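PDB 2GS5: YqgE/AlgH family protein from Corynebacterium diphtheriae NCTC 13129, which is of unknown function but belongs to the AlgH (UPF0301) family of conserved bacterial proteins. Local coordinates for residues Pro15-Leu21 against Val36-His42; Ser54-Val60 against Pro74-Ile79; Leu83-Ser87 against Phe135-Ala139; Val88-Thr94 against Val129-Phe135. One frame throughout, in Å; residues are numbered along the deposited sequence.

Overall arrangement
All four contacts are antiparallel strand pairings that reach one curled mixed beta-sheet. Contact 4 is the most buried. Contact 1 lies nearest the centre of the chain, but its His42 end is exposed. Contacts 2 and 3 lie further out and mix buried residues with exposed ones. Contacts 3 and 4 share strand 129-141 and Phe135, and contact 4 is nested in the loop that contact 3 closes. Contact 2 joins them through Tyr78, whose strand 76-79 runs parallel to 129-141. Contact 1 touches contact 4 by packing of Leu38 on Val91. Contacts 1 and 4 rely on backbone ladders and apolar side chains; contacts 2 and 3 add polar side-chain bonds at bends.

Contact 1 (Pro15-Leu21 against Val36-His42); sequences PAPGMVL and VILIIEH
Four backbone hydrogen bonds join strand 19-21, and the turn before it, to antiparallel strand 36-42 of the curled sheet. Leu21 and Ile37 form a hydrogen-bonded pair: Leu21 N to Ile37 O and Ile37 N to Leu21 O are both 2.8 Å. Ile39 N donates to Met19 O at 2.9 Å. The turn adds Gly18 N to Ile39 O at 3.0 Å. Val20 and Leu38 are the non-hydrogen-bonded pair, with CA atoms 4.3 Å apart. The short strand axes pass 4.3 Å apart, with 141° between their N-to-C directions. The turn, Ala16-Met19, is type II, closed by Met19 N to Ala16 O at 3.0 Å. Gly18 takes its positive phi of 93°. Ile39 (m, t) is the most covered residue. Ile39 CD1 lies 3.8 Å from Pro15 CB and 4.0 Å from Leu21 CD2. Leu21 and Ile37 share one face, and both side chains touch Trp155. On the face of Val20 and Leu38, Val20 CB meets Val36 CG1 at 3.6 Å. Strand 155-159 flanks 19-23 on its other edge. At the exposed end, His42 ND1 is hydrogen-bonded to Thr47 OG1. Water 1 donates to Pro15 O at 2.7 Å and lies 3.2 Å from His42 NE2.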
loop_
_atom_site.group_PDB
_atom_site.type_symbol
_atom_site.label_atom_id
_atom_site.label_comp_id
_atom_site.label_asym_id
_atom_site.label_seq_id
_atom_site.Cartn_x
_atom_site.Cartn_y
_atom_site.Cartn_z
ATOM N N PRO A 15 8.237 7.545 -8.075
ATOM C CA PRO A 15 6.879 7.207 -7.663
ATOM C C PRO A 15 5.999 6.839 -8.842
ATOM O O PRO A 15 6.054 7.483 -9.888
ATOM C CB PRO A 15 6.373 8.495 -7.020
ATOM C CG PRO A 15 7.586 9.214 -6.605
ATOM C CD PRO A 15 8.621 8.888 -7.608
ATOM N N ALA A 16 5.185 5.815 -8.643
ATOM C CA ALA A 16 4.264 5.331 -9.659
ATOM C C ALA A 16 3.307 4.364 -8.970
ATOM O O ALA A 16 3.607 3.848 -7.889
ATOM C CB ALA A 16 5.027 4.624 -10.773
ATOM N N PRO A 17 2.147 4.099 -9.588
ATOM C CA PRO A 17 1.278 3.106 -8.988
ATOM C C PRO A 17 2.011 1.787 -8.786
ATOM O O PRO A 17 2.782 1.366 -9.662
ATOM C CB PRO A 17 0.147 2.962 -10.012
ATOM C CG PRO A 17 0.127 4.278 -10.719
ATOM C CD PRO A 17 1.577 4.656 -10.827
ATOM N N GLY A 18 1.801 1.169 -7.629
ATOM C CA GLY A 18 2.447 -0.100 -7.327
ATOM C C GLY A 18 3.758 0.043 -6.568
ATOM O O GLY A 18 4.314 -0.958 -6.118
HETATM N N MSE A 19 4.258 1.271 -6.438
HETATM C CA MSE A 19 5.363 1.571 -5.532
HETATM C C MSE A 19 4.820 1.838 -4.158
HETATM O O MSE A 19 3.687 2.273 -4.020
HETATM C CB MSE A 19 6.128 2.816 -5.984
HETATM C CG MSE A 19 6.809 2.665 -7.321
HETATM SE SE MSE A 19 8.329 1.419 -7.288
HETATM C CE MSE A 19 9.580 2.437 -6.228
ATOM N N VAL A 20 5.641 1.573 -3.147
ATOM C CA VAL A 20 5.355 2.006 -1.781
ATOM C C VAL A 20 6.285 3.141 -1.372
ATOM O O VAL A 20 7.433 3.215 -1.802
ATOM C CB VAL A 20 5.453 0.872 -0.747
ATOM C CG1 VAL A 20 4.245 -0.055 -0.881
ATOM C CG2 VAL A 20 6.741 0.090 -0.894
ATOM N N LEU A 21 5.733 4.041 -0.568
ATOM C CA LEU A 21 6.455 5.117 0.078
ATOM C C LEU A 21 6.725 4.648 1.495
ATOM O O LEU A 21 5.789 4.457 2.278
ATOM C CB LEU A 21 5.618 6.389 0.109
ATOM C CG LEU A 21 5.156 6.923 -1.245
ATOM C CD1 LEU A 21 4.126 8.050 -1.100
ATOM C CD2 LEU A 21 6.363 7.371 -2.054
ATOM N N VAL A 36 3.794 2.564 5.343
ATOM C CA VAL A 36 4.219 2.034 4.054
ATOM C C VAL A 36 3.059 2.287 3.114
ATOM O O VAL A 36 2.073 1.545 3.130
ATOM C CB VAL A 36 4.509 0.525 4.115
ATOM C CG1 VAL A 36 4.879 -0.019 2.739
ATOM C CG2 VAL A 36 5.608 0.236 5.142
ATOM N N ILE A 37 3.162 3.354 2.324
ATOM C CA ILE A 37 2.001 3.823 1.576
ATOM C C ILE A 37 2.070 3.364 0.133
ATOM O O ILE A 37 2.923 3.800 -0.619
ATOM C CB ILE A 37 1.849 5.349 1.675
ATOM C CG1 ILE A 37 1.668 5.741 3.153
ATOM C CG2 ILE A 37 0.636 5.828 0.843
ATOM C CD1 ILE A 37 1.715 7.196 3.409
ATOM N N LEU A 38 1.164 2.459 -0.226
ATOM C CA LEU A 38 1.043 1.978 -1.598
ATOM C C LEU A 38 0.394 3.042 -2.464
ATOM O O LEU A 38 -0.733 3.458 -2.202
ATOM C CB LEU A 38 0.191 0.715 -1.636
ATOM C CG LEU A 38 -0.110 0.110 -3.001
ATOM C CD1 LEU A 38 1.151 -0.414 -3.654
ATOM C CD2 LEU A 38 -1.156 -0.994 -2.874
ATOM N N ILE A 39 1.108 3.473 -3.498
ATOM C CA ILE A 39 0.570 4.438 -4.454
ATOM C C ILE A 39 -0.449 3.735 -5.343
ATOM O O ILE A 39 -0.134 2.732 -5.995
ATOM C CB ILE A 39 1.691 5.090 -5.302
ATOM C CG1 ILE A 39 2.648 5.860 -4.387
ATOM C CG2 ILE A 39 1.103 5.991 -6.398
ATOM C CD1 ILE A 39 3.894 6.356 -5.087
ATOM N N ILE A 40 -1.683 4.244 -5.332
ATOM C CA ILE A 40 -2.784 3.645 -6.106
ATOM C C ILE A 40 -3.227 4.509 -7.289
ATOM O O ILE A 40 -3.989 4.051 -8.151
ATOM C CB ILE A 40 -4.002 3.339 -5.189
ATOM C CG1 ILE A 40 -4.589 4.618 -4.572
ATOM C CG2 ILE A 40 -3.597 2.345 -4.099
ATOM C CD1 ILE A 40 -5.782 4.355 -3.665
ATOM N N GLU A 41 -2.777 5.753 -7.318
ATOM C CA GLU A 41 -3.072 6.666 -8.423
ATOM C C GLU A 41 -2.030 7.773 -8.409
ATOM O O GLU A 41 -1.752 8.356 -7.370
ATOM C CB GLU A 41 -4.472 7.254 -8.272
ATOM C CG GLU A 41 -4.826 8.350 -9.268
ATOM C CD GLU A 41 -5.306 7.835 -10.617
ATOM O OE1 GLU A 41 -5.443 6.605 -10.804
ATOM O OE2 GLU A 41 -5.541 8.683 -11.485
ATOM N N HIS A 42 -1.476 8.082 -9.571
ATOM C CA HIS A 42 -0.452 9.098 -9.668
ATOM C C HIS A 42 -0.672 9.826 -10.971
ATOM O O HIS A 42 -0.445 9.275 -12.056
ATOM C CB HIS A 42 0.931 8.454 -9.595
ATOM C CG HIS A 42 2.059 9.426 -9.670
ATOM N ND1 HIS A 42 2.223 10.459 -8.770
ATOM C CD2 HIS A 42 3.088 9.524 -10.547
ATOM C CE1 HIS A 42 3.309 11.142 -9.082
ATOM N NE2 HIS A 42 3.846 10.601 -10.162
HETATM O O HOH W 1 6.878 9.796 -10.989
#

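Contact 2 (Ser54-Val60 against Pro74-Ile79); sequences SRSDVAV and PQALYI
Arg55, Leu77 and Val60 bury the most surface in this antiparallel pairing, which is broken by a beta bulge. Arg55 and Tyr78 form one non-hydrogen-bonded pair and Ala59 and Ala76 another, each with CA atoms 4.2 Å apart. The register shifts by two between them, where the chain turns a corner at Asp57. Arg55 lies along the face of the Tyr78 ring: its CA is 3.9 Å from the ring centroid in a CH-pi contact, and its CG is 3.5 Å from Tyr78 CE1. Its guanidinium covers Ala76 CB, and NH1 reaches Pro74 CB at 3.3 Å. Leu77 (m, t) is bonded at both backbone ends. Its N donates to Val58 O at 2.8 Å. Its O accepts from Ser56 N at 2.9 Å and Ser56 OG at 2.6 Å. Val60 N donates to Gln75 O at 3.0 Å, and Val60 CG2 lies 4.3 Å from Leu77 CD2. Gln75 centres an inverse gamma turn, and a cis peptide precedes Pro74. Ile79 N donates to Ser54 O at 2.8 Å. Segment 54-60 pairs along one edge of strand 76-79, whose other edge bonds 129-141 through Tyr78. At the corner Ser56 makes an ST turn: Val58 N donates to Ser56 OG at 3.1 Å.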
loop_
_atom_site.group_PDB
_atom_site.type_symbol
_atom_site.label_atom_id
_atom_site.label_comp_id
_atom_site.label_asym_id
_atom_site.label_seq_id
_atom_site.Cartn_x
_atom_site.Cartn_y
_atom_site.Cartn_z
ATOM N N SER A 54 -1.150 -0.456 8.986
ATOM C CA SER A 54 -1.966 -0.137 10.157
ATOM C C SER A 54 -3.357 -0.766 10.130
ATOM O O SER A 54 -4.282 -0.227 9.555
ATOM C CB SER A 54 -2.097 1.373 10.296
ATOM O OG SER A 54 -2.688 1.704 11.543
ATOM N N ARG A 55 -3.489 -1.900 10.798
ATOM C CA ARG A 55 -4.746 -2.612 10.905
ATOM C C ARG A 55 -5.699 -1.886 11.865
ATOM O O ARG A 55 -5.261 -1.354 12.896
ATOM C CB ARG A 55 -4.425 -4.004 11.446
ATOM C CG ARG A 55 -5.446 -5.058 11.218
ATOM C CD ARG A 55 -5.321 -6.130 12.256
ATOM N NE ARG A 55 -6.482 -6.020 13.130
ATOM C CZ ARG A 55 -7.268 -7.023 13.500
ATOM N NH1 ARG A 55 -6.982 -8.282 13.174
ATOM N NH2 ARG A 55 -8.314 -6.764 14.266
ATOM N N SER A 56 -6.993 -1.855 11.536
ATOM C CA SER A 56 -8.008 -1.368 12.477
ATOM C C SER A 56 -8.681 -2.534 13.190
ATOM O O SER A 56 -8.445 -3.696 12.870
ATOM C CB SER A 56 -9.062 -0.507 11.773
ATOM O OG SER A 56 -10.117 -1.289 11.232
ATOM N N ASP A 57 -9.539 -2.199 14.145
ATOM C CA ASP A 57 -10.301 -3.200 14.883
ATOM C C ASP A 57 -11.705 -3.405 14.307
ATOM O O ASP A 57 -12.530 -4.087 14.920
ATOM C CB ASP A 57 -10.368 -2.803 16.357
ATOM C CG ASP A 57 -8.994 -2.760 17.002
ATOM O OD1 ASP A 57 -8.301 -3.805 16.997
ATOM O OD2 ASP A 57 -8.603 -1.685 17.505
ATOM N N VAL A 58 -11.966 -2.851 13.124
ATOM C CA VAL A 58 -13.273 -2.972 12.488
ATOM C C VAL A 58 -13.272 -4.147 11.509
ATOM O O VAL A 58 -12.526 -4.158 10.537
ATOM C CB VAL A 58 -13.656 -1.680 11.732
ATOM C CG1 VAL A 58 -15.017 -1.839 11.065
ATOM C CG2 VAL A 58 -13.648 -0.474 12.690
ATOM N N ALA A 59 -14.103 -5.146 11.783
ATOM C CA ALA A 59 -14.234 -6.302 10.899
ATOM C C ALA A 59 -14.892 -5.893 9.590
ATOM O O ALA A 59 -15.861 -5.125 9.583
ATOM C CB ALA A 59 -15.053 -7.405 11.581
ATOM N N VAL A 60 -14.377 -6.426 8.486
ATOM C CA VAL A 60 -14.981 -6.206 7.176
ATOM C C VAL A 60 -16.462 -6.622 7.186
ATOM O O VAL A 60 -17.299 -5.979 6.542
ATOM C CB VAL A 60 -14.221 -6.979 6.059
ATOM C CG1 VAL A 60 -14.952 -6.894 4.723
ATOM C CG2 VAL A 60 -12.794 -6.458 5.930
ATOM N N PRO A 74 -5.934 -11.010 8.350
ATOM C CA PRO A 74 -7.153 -10.798 9.119
ATOM C C PRO A 74 -8.177 -9.941 8.369
ATOM O O PRO A 74 -7.823 -8.928 7.740
ATOM C CB PRO A 74 -6.662 -10.084 10.377
ATOM C CG PRO A 74 -5.421 -9.428 9.986
ATOM C CD PRO A 74 -4.827 -10.163 8.831
ATOM N N GLN A 75 -9.437 -10.359 8.437
ATOM C CA GLN A 75 -10.503 -9.748 7.653
ATOM C C GLN A 75 -11.039 -8.516 8.371
ATOM O O GLN A 75 -12.206 -8.440 8.750
ATOM C CB GLN A 75 -11.589 -10.781 7.351
ATOM C CG GLN A 75 -11.039 -11.980 6.594
ATOM C CD GLN A 75 -12.050 -13.073 6.369
ATOM O OE1 GLN A 75 -12.795 -13.451 7.280
ATOM N NE2 GLN A 75 -12.074 -13.612 5.151
ATOM N N ALA A 76 -10.136 -7.561 8.557
ATOM C CA ALA A 76 -10.427 -6.292 9.202
ATOM C C ALA A 76 -10.067 -5.191 8.223
ATOM O O ALA A 76 -9.184 -5.363 7.381
ATOM C CB ALA A 76 -9.587 -6.132 10.468
ATOM N N LEU A 77 -10.743 -4.057 8.347
ATOM C CA LEU A 77 -10.357 -2.880 7.595
ATOM C C LEU A 77 -8.989 -2.428 8.094
ATOM O O LEU A 77 -8.723 -2.418 9.306
ATOM C CB LEU A 77 -11.369 -1.753 7.783
ATOM C CG LEU A 77 -12.756 -1.966 7.165
ATOM C CD1 LEU A 77 -13.673 -0.781 7.487
ATOM C CD2 LEU A 77 -12.636 -2.165 5.672
ATOM N N TYR A 78 -8.132 -2.059 7.145
ATOM C CA TYR A 78 -6.873 -1.397 7.453
ATOM C C TYR A 78 -7.101 0.107 7.308
ATOM O O TYR A 78 -7.963 0.532 6.535
ATOM C CB TYR A 78 -5.765 -1.911 6.519
ATOM C CG TYR A 78 -5.152 -3.217 7.026
ATOM C CD1 TYR A 78 -5.942 -4.336 7.244
ATOM C CD2 TYR A 78 -3.788 -3.319 7.290
ATOM C CE1 TYR A 78 -5.407 -5.513 7.720
ATOM C CE2 TYR A 78 -3.237 -4.503 7.777
ATOM C CZ TYR A 78 -4.050 -5.599 7.975
ATOM O OH TYR A 78 -3.505 -6.787 8.459
ATOM N N ILE A 79 -6.354 0.903 8.064
ATOM C CA ILE A 79 -6.488 2.358 8.009
ATOM C C ILE A 79 -5.580 2.841 6.890
ATOM O O ILE A 79 -4.355 2.821 7.017
ATOM C CB ILE A 79 -6.101 3.009 9.333
ATOM C CG1 ILE A 79 -6.970 2.445 10.455
ATOM C CG2 ILE A 79 -6.266 4.545 9.243
ATOM C CD1 ILE A 79 -8.423 2.810 10.316
HETATM O O HOH W 2 -2.956 0.271 6.913
#

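Contact 3 (Leu83-Ser87 against Phe135-Ala139); sequences LNQQS and FAGHA
Phe135 begins 135-139 with its CA-to-CB bond sideways to Leu83-Ser87 and the end of its ring leading away, to pack on Tyr78 and Leu52. Ala136 meets Gln85 and Ser87 of the opposing turn. Its CB is 3.5 Å from Gln85 O, and its CA makes a CA-H...O contact of 3.4 Å with Ser87 O. Gly137 and Gln85 have the nearest CA atoms, 3.7 Å apart. Gly137 N donates to Ser87 O at 3.0 Å. Gly137 CA makes CA-H...O contacts: Gly137 CA to Leu83 O is 3.1 Å, and Gly137 CA to Asn84 O is 3.2 Å. A CB here would crowd Gln85 CG and Leu83 O, and phi is 85°. Strand 129-141 bends at this glycine. Asn84-Ser87 forms a type I beta turn, closed by Ser87 N to Asn84 O at 3.0 Å, so both segments turn a corner within the antiparallel pairing. His138 pairs with Leu83 in a hydrogen-bonded bridge: His138 N to Leu83 O is 2.9 Å and Leu83 N to His138 O is 3.0 Å. With His138 chi1 p, Leu83 CB lies over the ring face, 4.0 Å from the centroid, a CH-pi contact. Asn84 ND2 donates to His138 NE2 at 3.1 Å. Ala139 points away, and its backbone bonds Gly49.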
loop_
_atom_site.group_PDB
_atom_site.type_symbol
_atom_site.label_atom_id
_atom_site.label_comp_id
_atom_site.label_asym_id
_atom_site.label_seq_id
_atom_site.Cartn_x
_atom_site.Cartn_y
_atom_site.Cartn_z
ATOM N N LEU A 83 -7.616 10.834 5.226
ATOM C CA LEU A 83 -8.683 11.441 4.439
ATOM C C LEU A 83 -9.777 10.441 4.126
ATOM O O LEU A 83 -9.492 9.307 3.771
ATOM C CB LEU A 83 -8.139 11.979 3.119
ATOM C CG LEU A 83 -7.191 13.172 3.241
ATOM C CD1 LEU A 83 -6.265 13.238 2.036
ATOM C CD2 LEU A 83 -8.005 14.449 3.356
ATOM N N ASN A 84 -11.024 10.879 4.208
ATOM C CA ASN A 84 -12.148 10.078 3.749
ATOM C C ASN A 84 -12.168 8.682 4.365
ATOM O O ASN A 84 -12.231 7.676 3.656
ATOM C CB ASN A 84 -12.159 10.007 2.216
ATOM C CG ASN A 84 -12.330 11.365 1.589
ATOM O OD1 ASN A 84 -13.425 11.927 1.613
ATOM N ND2 ASN A 84 -11.249 11.913 1.041
ATOM N N GLN A 85 -12.147 8.635 5.696
ATOM C CA GLN A 85 -12.079 7.356 6.406
ATOM C C GLN A 85 -13.362 6.516 6.355
ATOM O O GLN A 85 -13.341 5.348 6.736
ATOM C CB GLN A 85 -11.607 7.566 7.844
ATOM C CG GLN A 85 -10.163 8.068 7.930
ATOM C CD GLN A 85 -9.579 7.929 9.321
ATOM O OE1 GLN A 85 -10.301 8.043 10.321
ATOM N NE2 GLN A 85 -8.268 7.684 9.399
ATOM N N GLN A 86 -14.455 7.073 5.836
ATOM C CA GLN A 86 -15.663 6.275 5.616
ATOM C C GLN A 86 -15.727 5.692 4.204
ATOM O O GLN A 86 -16.701 5.033 3.842
ATOM C CB GLN A 86 -16.907 7.097 5.942
ATOM C CG GLN A 86 -16.966 7.551 7.403
ATOM C CD GLN A 86 -16.850 6.394 8.386
ATOM O OE1 GLN A 86 -17.707 5.503 8.420
ATOM N NE2 GLN A 86 -15.786 6.399 9.190
ATOM N N SER A 87 -14.682 5.923 3.413
ATOM C CA SER A 87 -14.585 5.364 2.076
ATOM C C SER A 87 -13.571 4.228 2.070
ATOM O O SER A 87 -12.529 4.305 2.720
ATOM C CB SER A 87 -14.219 6.451 1.082
ATOM O OG SER A 87 -15.247 7.432 1.047
ATOM N N PHE A 135 -9.118 -1.077 2.694
ATOM C CA PHE A 135 -8.545 0.080 3.369
ATOM C C PHE A 135 -9.554 1.192 3.517
ATOM O O PHE A 135 -10.171 1.604 2.541
ATOM C CB PHE A 135 -7.341 0.600 2.591
ATOM C CG PHE A 135 -6.286 -0.436 2.396
ATOM C CD1 PHE A 135 -5.232 -0.563 3.292
ATOM C CD2 PHE A 135 -6.379 -1.341 1.338
ATOM C CE1 PHE A 135 -4.279 -1.552 3.140
ATOM C CE2 PHE A 135 -5.418 -2.320 1.172
ATOM C CZ PHE A 135 -4.372 -2.432 2.070
ATOM N N ALA A 136 -9.707 1.675 4.746
ATOM C CA ALA A 136 -10.582 2.798 5.059
ATOM C C ALA A 136 -9.738 4.059 5.082
ATOM O O ALA A 136 -8.771 4.144 5.839
ATOM C CB ALA A 136 -11.261 2.578 6.419
ATOM N N GLY A 137 -10.083 5.023 4.240
ATOM C CA GLY A 137 -9.348 6.274 4.162
ATOM C C GLY A 137 -8.147 6.161 3.253
ATOM O O GLY A 137 -7.762 5.066 2.834
ATOM N N HIS A 138 -7.549 7.300 2.938
ATOM C CA HIS A 138 -6.374 7.330 2.088
ATOM C C HIS A 138 -5.522 8.552 2.387
ATOM O O HIS A 138 -5.902 9.409 3.186
ATOM C CB HIS A 138 -6.787 7.333 0.616
ATOM C CG HIS A 138 -7.533 8.557 0.211
ATOM N ND1 HIS A 138 -6.918 9.684 -0.282
ATOM C CD2 HIS A 138 -8.854 8.843 0.261
ATOM C CE1 HIS A 138 -7.832 10.601 -0.541
ATOM N NE2 HIS A 138 -9.015 10.118 -0.219
ATOM N N ALA A 139 -4.351 8.570 1.755
ATOM C CA ALA A 139 -3.403 9.679 1.814
ATOM C C ALA A 139 -3.363 10.337 0.433
ATOM O O ALA A 139 -3.525 9.669 -0.580
ATOM C CB ALA A 139 -2.032 9.169 2.203
#

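Contact 4 (Val88-Thr94 against Val129-Phe135); sequences VVGVGVT and VSGMRLF
Val89 and Phe135 satisfy each other: Val89 N donates to Phe135 O at 2.9 Å, and Phe135 N to Val89 O at 2.8 Å. Val91 and Arg133 repeat this, with Val91 N to Arg133 O at 3.0 Å and Arg133 N to Val91 O at 2.9 Å. Val93 N donates to Gly131 O at 3.0 Å. These pairs make a regular antiparallel ladder at 160° between the short axes, in the middle of the curled sheet. A beta bulge then shifts the register by one, so Val93 O accepts from Ser130 N at 2.8 Å. The other edges are used too: Gly90 and Gly92 bond strand 113-116, and Leu134 bonds Tyr78. Met132 hydrogen-bonds the Thr72 backbone and, through N, Thr72 OG1. Arg133 NH2 donates to Ala167 O. Water 3 donates to Thr94 O at 2.7 Å and lies 2.6 Å from Ser130 OG. Val91 CG2 packs 3.7 Å from Phe135 CE2, on the face where helix 162-166 covers Val91 and Val93. On the other face, Leu134 CD2 sits 3.7 Å from Gly90 CA.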
loop_
_atom_site.group_PDB
_atom_site.type_symbol
_atom_site.label_atom_id
_atom_site.label_comp_id
_atom_site.label_asym_id
_atom_site.label_seq_id
_atom_site.Cartn_x
_atom_site.Cartn_y
_atom_site.Cartn_z
ATOM N N VAL A 88 -13.902 3.157 1.357
ATOM C CA VAL A 88 -13.100 1.933 1.361
ATOM C C VAL A 88 -12.562 1.628 -0.040
ATOM O O VAL A 88 -13.326 1.728 -1.014
ATOM C CB VAL A 88 -13.942 0.757 1.878
ATOM C CG1 VAL A 88 -13.143 -0.549 1.853
ATOM C CG2 VAL A 88 -14.433 1.051 3.285
ATOM N N VAL A 89 -11.276 1.281 -0.103
ATOM C CA VAL A 89 -10.530 0.865 -1.300
ATOM C C VAL A 89 -10.209 -0.622 -1.139
ATOM O O VAL A 89 -9.839 -1.050 -0.055
ATOM C CB VAL A 89 -9.143 1.627 -1.400
ATOM C CG1 VAL A 89 -8.227 1.026 -2.491
ATOM C CG2 VAL A 89 -9.350 3.092 -1.633
ATOM N N GLY A 90 -10.320 -1.400 -2.211
ATOM C CA GLY A 90 -9.829 -2.790 -2.211
ATOM C C GLY A 90 -8.569 -2.898 -3.049
ATOM O O GLY A 90 -8.550 -2.441 -4.196
ATOM N N VAL A 91 -7.526 -3.494 -2.477
ATOM C CA VAL A 91 -6.315 -3.817 -3.216
ATOM C C VAL A 91 -6.184 -5.341 -3.262
ATOM O O VAL A 91 -6.209 -6.005 -2.223
ATOM C CB VAL A 91 -5.059 -3.201 -2.577
ATOM C CG1 VAL A 91 -3.836 -3.525 -3.420
ATOM C CG2 VAL A 91 -5.202 -1.682 -2.462
ATOM N N GLY A 92 -6.060 -5.889 -4.464
ATOM C CA GLY A 92 -5.935 -7.322 -4.655
ATOM C C GLY A 92 -4.610 -7.723 -5.261
ATOM O O GLY A 92 -3.856 -6.892 -5.775
ATOM N N VAL A 93 -4.345 -9.023 -5.182
ATOM C CA VAL A 93 -3.252 -9.677 -5.873
ATOM C C VAL A 93 -3.898 -10.605 -6.906
ATOM O O VAL A 93 -4.694 -11.468 -6.544
ATOM C CB VAL A 93 -2.382 -10.488 -4.888
ATOM C CG1 VAL A 93 -1.256 -11.243 -5.617
ATOM C CG2 VAL A 93 -1.836 -9.575 -3.759
ATOM N N THR A 94 -3.610 -10.399 -8.188
ATOM C CA THR A 94 -4.255 -11.207 -9.227
ATOM C C THR A 94 -3.840 -12.673 -9.128
ATOM O O THR A 94 -2.693 -12.989 -8.802
ATOM C CB THR A 94 -3.948 -10.694 -10.653
ATOM O OG1 THR A 94 -2.539 -10.727 -10.884
ATOM C CG2 THR A 94 -4.466 -9.267 -10.858
ATOM N N VAL A 129 -8.508 -13.324 -7.906
ATOM C CA VAL A 129 -7.498 -12.840 -6.959
ATOM C C VAL A 129 -7.027 -13.948 -6.024
ATOM O O VAL A 129 -7.798 -14.838 -5.673
ATOM C CB VAL A 129 -8.013 -11.639 -6.122
ATOM C CG1 VAL A 129 -8.287 -10.412 -7.040
ATOM C CG2 VAL A 129 -9.242 -12.038 -5.316
ATOM N N SER A 130 -5.754 -13.895 -5.639
ATOM C CA SER A 130 -5.207 -14.825 -4.648
ATOM C C SER A 130 -5.258 -14.223 -3.260
ATOM O O SER A 130 -5.110 -14.929 -2.263
ATOM C CB SER A 130 -3.768 -15.217 -4.981
ATOM O OG SER A 130 -2.926 -14.078 -5.077
ATOM N N GLY A 131 -5.452 -12.910 -3.201
ATOM C CA GLY A 131 -5.555 -12.202 -1.934
ATOM C C GLY A 131 -6.139 -10.827 -2.141
ATOM O O GLY A 131 -6.166 -10.326 -3.257
HETATM N N MSE A 132 -6.638 -10.233 -1.061
HETATM C CA MSE A 132 -7.222 -8.898 -1.120
HETATM C C MSE A 132 -7.288 -8.295 0.281
HETATM O O MSE A 132 -7.478 -9.005 1.262
HETATM C CB MSE A 132 -8.621 -8.968 -1.730
HETATM C CG MSE A 132 -9.245 -7.635 -2.033
HETATM SE SE MSE A 132 -11.030 -7.932 -2.732
HETATM C CE MSE A 132 -11.946 -7.909 -1.004
ATOM N N ARG A 133 -7.151 -6.976 0.358
ATOM C CA ARG A 133 -7.232 -6.258 1.624
ATOM C C ARG A 133 -8.016 -4.978 1.401
ATOM O O ARG A 133 -7.932 -4.375 0.328
ATOM C CB ARG A 133 -5.821 -5.944 2.130
ATOM C CG ARG A 133 -5.764 -5.294 3.511
ATOM C CD ARG A 133 -4.515 -5.704 4.268
ATOM N NE ARG A 133 -4.613 -7.093 4.710
ATOM C CZ ARG A 133 -3.605 -7.805 5.203
ATOM N NH1 ARG A 133 -2.399 -7.275 5.306
ATOM N NH2 ARG A 133 -3.818 -9.069 5.573
ATOM N N LEU A 134 -8.783 -4.587 2.412
ATOM C CA LEU A 134 -9.645 -3.403 2.337
ATOM C C LEU A 134 -9.103 -2.295 3.224
ATOM O O LEU A 134 -8.705 -2.536 4.360
ATOM C CB LEU A 134 -11.072 -3.753 2.754
ATOM C CG LEU A 134 -11.781 -4.712 1.799
ATOM C CD1 LEU A 134 -13.098 -5.184 2.374
ATOM C CD2 LEU A 134 -12.024 -4.054 0.451
ATOM N N PHE A 135 -9.118 -1.077 2.694
ATOM C CA PHE A 135 -8.545 0.080 3.369
ATOM C C PHE A 135 -9.554 1.192 3.517
ATOM O O PHE A 135 -10.171 1.604 2.541
ATOM C CB PHE A 135 -7.341 0.600 2.591
ATOM C CG PHE A 135 -6.286 -0.436 2.396
ATOM C CD1 PHE A 135 -5.232 -0.563 3.292
ATOM C CD2 PHE A 135 -6.379 -1.341 1.338
ATOM C CE1 PHE A 135 -4.279 -1.552 3.140
ATOM C CE2 PHE A 135 -5.418 -2.320 1.172
ATOM C CZ PHE A 135 -4.372 -2.432 2.070
HETATM O O HOH W 3 -1.416 -14.755 -7.139
#